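Local structure of aminotransferase class-III (Sphaerobacter thermophilus DSM 20745, 6K8H) at residues Ala140-Pro145 with Gly249-Phe254; Arg52-Val57 with Cys420-Met425. The protein belongs to the class-III aminotransferases, also called omega-transaminases, a family of the pyridoxal-phosphate-dependent fold type I, and is a two-chain assembly in this crystal structure. All coordinates share one frame; numbering follows the deposited sequence.

Contact 1. Residues Ala140-Pro145 with Gly249-Phe254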
loop_
_atom_site.group_PDB
_atom_site.type_symbol
_atom_site.label_atom_id
_atom_site.label_comp_id
_atom_site.label_asym_id
_atom_site.label_seq_id
_atom_site.Cartn_x
_atom_site.Cartn_y
_atom_site.Cartn_z
ATOM N N ALA B 140 -3.351 7.529 18.175
ATOM C CA ALA B 140 -4.647 7.229 18.785
ATOM C C ALA B 140 -4.495 6.739 20.212
ATOM O O ALA B 140 -5.370 6.976 21.051
ATOM C CB ALA B 140 -5.401 6.174 17.966
ATOM N N TYR B 141 -3.419 6.008 20.485
ATOM C CA TYR B 141 -3.217 5.433 21.800
ATOM C C TYR B 141 -2.809 6.509 22.796
ATOM O O TYR B 141 -3.372 6.601 23.892
ATOM C CB TYR B 141 -2.150 4.337 21.726
ATOM C CG TYR B 141 -1.930 3.676 23.051
ATOM C CD1 TYR B 141 -2.844 2.763 23.555
ATOM C CD2 TYR B 141 -0.830 4.000 23.822
ATOM C CE1 TYR B 141 -2.661 2.172 24.804
ATOM C CE2 TYR B 141 -0.630 3.422 25.054
ATOM C CZ TYR B 141 -1.543 2.512 25.545
ATOM O OH TYR B 141 -1.315 1.949 26.779
ATOM N N THR B 142 -1.852 7.352 22.415
ATOM C CA THR B 142 -1.325 8.368 23.313
ATOM C C THR B 142 -2.073 9.686 23.220
ATOM O O THR B 142 -2.014 10.476 24.163
ATOM C CB THR B 142 0.153 8.638 23.014
ATOM O OG1 THR B 142 0.258 9.328 21.763
ATOM C CG2 THR B 142 0.960 7.329 22.969
ATOM N N GLY B 143 -2.745 9.951 22.099
ATOM C CA GLY B 143 -3.408 11.218 21.864
ATOM C C GLY B 143 -2.510 12.338 21.393
ATOM O O GLY B 143 -3.007 13.450 21.158
ATOM N N ARG B 144 -1.133 12.077 21.251
ATOM C CA ARG B 144 -0.144 13.109 20.982
ATOM C C ARG B 144 0.119 13.228 19.480
ATOM O O ARG B 144 -0.024 12.255 18.736
ATOM C CB ARG B 144 1.159 12.798 21.730
ATOM C CG ARG B 144 0.965 12.585 23.256
ATOM C CD ARG B 144 2.272 12.166 23.933
ATOM N NE ARG B 144 2.099 11.760 25.334
ATOM C CZ ARG B 144 3.036 11.131 26.044
ATOM N NH1 ARG B 144 4.207 10.845 25.480
ATOM N NH2 ARG B 144 2.816 10.791 27.315
ATOM N N PRO B 145 0.486 14.398 19.001
ATOM C CA PRO B 145 0.538 14.605 17.545
ATOM C C PRO B 145 1.871 14.289 16.877
ATOM O O PRO B 145 1.882 13.874 15.710
ATOM C CB PRO B 145 0.190 16.091 17.407
ATOM C CG PRO B 145 0.713 16.710 18.674
ATOM C CD PRO B 145 0.534 15.665 19.754
ATOM N N GLY B 249 5.668 7.468 28.399
ATOM C CA GLY B 249 4.452 7.084 27.709
ATOM C C GLY B 249 4.526 7.221 26.205
ATOM O O GLY B 249 3.491 7.411 25.549
ATOM N N ILE B 250 5.727 7.121 25.643
ATOM C CA ILE B 250 5.962 7.231 24.206
ATOM C C ILE B 250 6.026 5.832 23.607
ATOM O O ILE B 250 6.737 4.956 24.123
ATOM C CB ILE B 250 7.258 8.005 23.914
ATOM C CG1 ILE B 250 7.156 9.432 24.433
ATOM C CG2 ILE B 250 7.561 8.008 22.416
ATOM C CD1 ILE B 250 8.491 10.104 24.506
ATOM N N VAL B 251 5.300 5.628 22.508
ATOM C CA VAL B 251 5.243 4.332 21.839
ATOM C C VAL B 251 6.547 4.118 21.075
ATOM O O VAL B 251 6.912 4.928 20.219
ATOM C CB VAL B 251 4.035 4.268 20.893
ATOM C CG1 VAL B 251 4.087 3.019 20.042
ATOM C CG2 VAL B 251 2.714 4.358 21.685
ATOM N N LEU B 252 7.238 3.015 21.363
ATOM C CA LEU B 252 8.449 2.653 20.629
ATOM C C LEU B 252 8.067 1.718 19.481
ATOM O O LEU B 252 7.557 0.608 19.710
ATOM C CB LEU B 252 9.476 2.011 21.565
ATOM C CG LEU B 252 10.816 1.528 20.975
ATOM C CD1 LEU B 252 11.570 2.637 20.225
ATOM C CD2 LEU B 252 11.694 0.951 22.085
ATOM N N ILE B 253 8.293 2.177 18.248
ATOM C CA ILE B 253 7.987 1.418 17.041
ATOM C C ILE B 253 9.296 0.972 16.394
ATOM O O ILE B 253 10.110 1.811 15.992
ATOM C CB ILE B 253 7.169 2.246 16.037
ATOM C CG1 ILE B 253 5.875 2.784 16.663
ATOM C CG2 ILE B 253 6.853 1.406 14.807
ATOM C CD1 ILE B 253 5.192 3.784 15.787
ATOM N N PHE B 254 9.472 -0.333 16.236
ATOM C CA PHE B 254 10.558 -0.861 15.419
ATOM C C PHE B 254 10.089 -0.995 13.976
ATOM O O PHE B 254 9.014 -1.539 13.722
ATOM C CB PHE B 254 11.034 -2.225 15.920
ATOM C CG PHE B 254 11.970 -2.151 17.096
ATOM C CD1 PHE B 254 12.112 -0.976 17.815
ATOM C CD2 PHE B 254 12.692 -3.270 17.489
ATOM C CE1 PHE B 254 12.952 -0.906 18.909
ATOM C CE2 PHE B 254 13.550 -3.210 18.579
ATOM C CZ PHE B 254 13.684 -2.021 19.288
#

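Contact 2. Residues Arg52-Val57 with Cys420-Met425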
loop_
_atom_site.group_PDB
_atom_site.type_symbol
_atom_site.label_atom_id
_atom_site.label_comp_id
_atom_site.label_asym_id
_atom_site.label_seq_id
_atom_site.Cartn_x
_atom_site.Cartn_y
_atom_site.Cartn_z
ATOM N N ARG B 52 14.940 -17.668 -11.772
ATOM C CA ARG B 52 14.832 -19.031 -11.265
ATOM C C ARG B 52 15.853 -19.224 -10.157
ATOM O O ARG B 52 17.051 -19.014 -10.372
ATOM C CB ARG B 52 15.041 -20.058 -12.381
ATOM C CG ARG B 52 16.301 -19.825 -13.201
ATOM C CD ARG B 52 16.489 -20.882 -14.272
ATOM N NE ARG B 52 17.873 -20.912 -14.740
ATOM C CZ ARG B 52 18.370 -20.080 -15.648
ATOM N NH1 ARG B 52 17.592 -19.152 -16.189
ATOM N NH2 ARG B 52 19.642 -20.178 -16.012
ATOM N N GLY B 53 15.376 -19.626 -8.987
ATOM C CA GLY B 53 16.268 -19.816 -7.854
ATOM C C GLY B 53 16.993 -18.519 -7.571
ATOM O O GLY B 53 16.380 -17.452 -7.426
ATOM N N ALA B 54 18.322 -18.571 -7.550
ATOM C CA ALA B 54 19.108 -17.383 -7.238
ATOM C C ALA B 54 19.515 -16.585 -8.467
ATOM O O ALA B 54 20.381 -15.715 -8.347
ATOM C CB ALA B 54 20.370 -17.773 -6.459
ATOM N N VAL B 55 18.950 -16.870 -9.639
ATOM C CA VAL B 55 19.383 -16.250 -10.888
ATOM C C VAL B 55 18.267 -15.365 -11.434
ATOM O O VAL B 55 17.119 -15.809 -11.554
ATOM C CB VAL B 55 19.797 -17.306 -11.926
ATOM C CG1 VAL B 55 20.171 -16.638 -13.232
ATOM C CG2 VAL B 55 20.964 -18.144 -11.394
ATOM N N ILE B 56 18.614 -14.124 -11.778
ATOM C CA ILE B 56 17.723 -13.202 -12.476
ATOM C C ILE B 56 18.209 -13.046 -13.918
ATOM O O ILE B 56 19.412 -12.883 -14.167
ATOM C CB ILE B 56 17.635 -11.839 -11.748
ATOM C CG1 ILE B 56 16.638 -10.917 -12.437
ATOM C CG2 ILE B 56 19.005 -11.153 -11.635
ATOM C CD1 ILE B 56 16.169 -9.734 -11.542
ATOM N N VAL B 57 17.269 -13.083 -14.865
ATOM C CA VAL B 57 17.539 -13.043 -16.301
ATOM C C VAL B 57 16.880 -11.795 -16.874
ATOM O O VAL B 57 15.657 -11.609 -16.734
ATOM C CB VAL B 57 17.012 -14.306 -17.005
ATOM C CG1 VAL B 57 17.347 -14.290 -18.501
ATOM C CG2 VAL B 57 17.560 -15.559 -16.338
ATOM N N CYS B 420 21.818 -9.182 -0.099
ATOM C CA CYS B 420 21.143 -10.182 0.719
ATOM C C CYS B 420 21.256 -11.548 0.051
ATOM O O CYS B 420 21.282 -11.672 -1.177
ATOM C CB CYS B 420 19.679 -9.816 0.997
ATOM S SG CYS B 420 18.650 -9.683 -0.486
ATOM N N LEU B 421 21.323 -12.578 0.878
ATOM C CA LEU B 421 21.269 -13.939 0.364
ATOM C C LEU B 421 19.829 -14.441 0.217
ATOM O O LEU B 421 18.889 -13.925 0.821
ATOM C CB LEU B 421 22.044 -14.886 1.279
ATOM C CG LEU B 421 23.410 -14.446 1.784
ATOM C CD1 LEU B 421 23.947 -15.468 2.786
ATOM C CD2 LEU B 421 24.363 -14.305 0.610
ATOM N N SER B 422 19.673 -15.470 -0.612
ATOM C CA SER B 422 18.424 -16.202 -0.744
ATOM C C SER B 422 18.665 -17.687 -0.464
ATOM O O SER B 422 19.785 -18.196 -0.606
ATOM C CB SER B 422 17.823 -15.993 -2.137
ATOM O OG SER B 422 18.674 -16.528 -3.143
ATOM N N THR B 423 17.598 -18.377 -0.056
ATOM C CA THR B 423 17.729 -19.779 0.325
ATOM C C THR B 423 18.184 -20.712 -0.804
ATOM O O THR B 423 18.768 -21.760 -0.478
ATOM C CB THR B 423 16.410 -20.307 0.918
ATOM O OG1 THR B 423 15.352 -20.138 -0.027
ATOM C CG2 THR B 423 16.065 -19.598 2.232
ATOM N N PRO B 424 17.974 -20.434 -2.100
ATOM C CA PRO B 424 18.594 -21.297 -3.120
ATOM C C PRO B 424 20.110 -21.228 -3.129
ATOM O O PRO B 424 20.742 -22.042 -3.817
ATOM C CB PRO B 424 18.004 -20.773 -4.441
ATOM C CG PRO B 424 16.736 -20.135 -4.053
ATOM C CD PRO B 424 17.011 -19.501 -2.723
ATOM N N MET B 425 20.717 -20.291 -2.405
ATOM C CA MET B 425 22.162 -20.134 -2.455
ATOM C C MET B 425 22.875 -21.136 -1.565
ATOM O O MET B 425 22.357 -21.573 -0.532
ATOM C CB MET B 425 22.578 -18.722 -2.037
ATOM C CG MET B 425 22.272 -17.671 -3.067
ATOM S SD MET B 425 22.722 -16.014 -2.503
ATOM C CE MET B 425 22.193 -15.070 -3.931
#

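Contact 1. Residues Ala140-Pro145 with Gly249-Phe254
At the N-terminal end of strand 251-255, the middle strand of the seven-stranded mixed sheet in the large domain of the fold type I aminotransferases, Thr142 and Arg144 at the end of helix 127-142 meet Gly249, Ile250 and Val251, which lead in from helix 235-248. The segment 249-254 closes a beta-alpha-beta crossover: strands 216-221 and 251-255 are parallel neighbours in the sheet, and helix 235-248 connects them in sequence. The apolar part rests on Thr142 CG2, which lies 3.7 Å from Val251 CG2 and 3.6 Å from Gly249 O. Tyr141 adds a looser touch, CD2 to Val251 CG2 at 4.2 Å, while its hydroxyl is hydrogen-bonded to Glu298. With chi1 at 71°, Thr142 places OG1 between its own backbone N and carbonyl carbon and CG2 beside the N. That methyl faces the strand, and OG1 closes an ST turn by accepting from Arg144 N at 3.1 Å, nearly straight at 166°; it also bonds to Ala138 O.

Beyond the turn, Arg144 runs extended from CG to NE, carrying its guanidinium to the start of the strand. Two carbonyls outside the segments grip it: NH1 is bonded to Leu216 O and NH2 to Tyr248 O. Gly249 forms the Schellman motif that ends helix 235-248, so the cation sits at a helix C-terminus, where the dipole would probably favour positive charge. Gly249 O lies over one face of the group, 3.5 Å from NH1. Strand 251-255 ends at Asp255 and helix 127-142 begins with Gly127 and Thr128, all three in the ligand pocket, so contact 1 joins the remote ends of both elements. In the guanidinium plane, Ile250 CG1 approaches the edge at NH1, 3.4 Å away.

Contact 2. Residues Arg52-Val57 with Cys420-Met425
Ala54 at the tip of a beta hairpin with a type II' turn meets Ser422, Pro424 and Met425 of the loop before helix 427-445. Its CB points toward this loop and is 3.9 Å from Met425 CG and also 3.9 Å from Ser422 OG. Pro424 approaches from the neighbouring part of the loop: its CG lies 3.8 Å from Gly53 CA, and its CB 3.8 Å from Ala54 N, which puts the ring against the backbone of the hairpin tip.

Each side is shaped by a turn. Joining strands 48-52 and 55-58, the hairpin turn is closed by bonds in both directions between Arg52 and Val55, with Val55 N to Arg52 O at 3.0 Å; Gly53 supplies the positive phi, 58°. In the loop, a type I turn runs from Ser422 to Met425, closed by Met425 N to Ser422 O at 2.9 Å.

Further out, the guanidinium of Arg342 binds the backbone of the loop at Thr423 O and Met425 O, and Thr423 OG1 is hydrogen-bonded to His76. The hairpin tip is anchored by backbone bonds from Gly53 to His78 and from Ala54 to Asp66. Met425 has CG anti to its carbonyl carbon (chi1 -73°) and is extended beyond it, with SD near Ser422 N; the weak bond from that N to SD is 3.6 Å at 168°.

How the contacts relate
From the N terminus, the chain first passes through the hairpin turn and following strand at 52-57, which meet 420-425 after 363 residues, so contact 2 closes a loop spanning most of the protein. Within that span, contact 1 closes a shorter loop of about a hundred residues, from 140-145 to 249-254; the two loops therefore nest and do not cross. Contact 1 ties a helix end to a strand of the seven-stranded sheet, whereas contact 2 joins the four-stranded sheet to the loop leading into the last helix. They lie on opposite sides of the chain's centre, with contact centres 39 Å apart and nearest atoms about 18 Å apart.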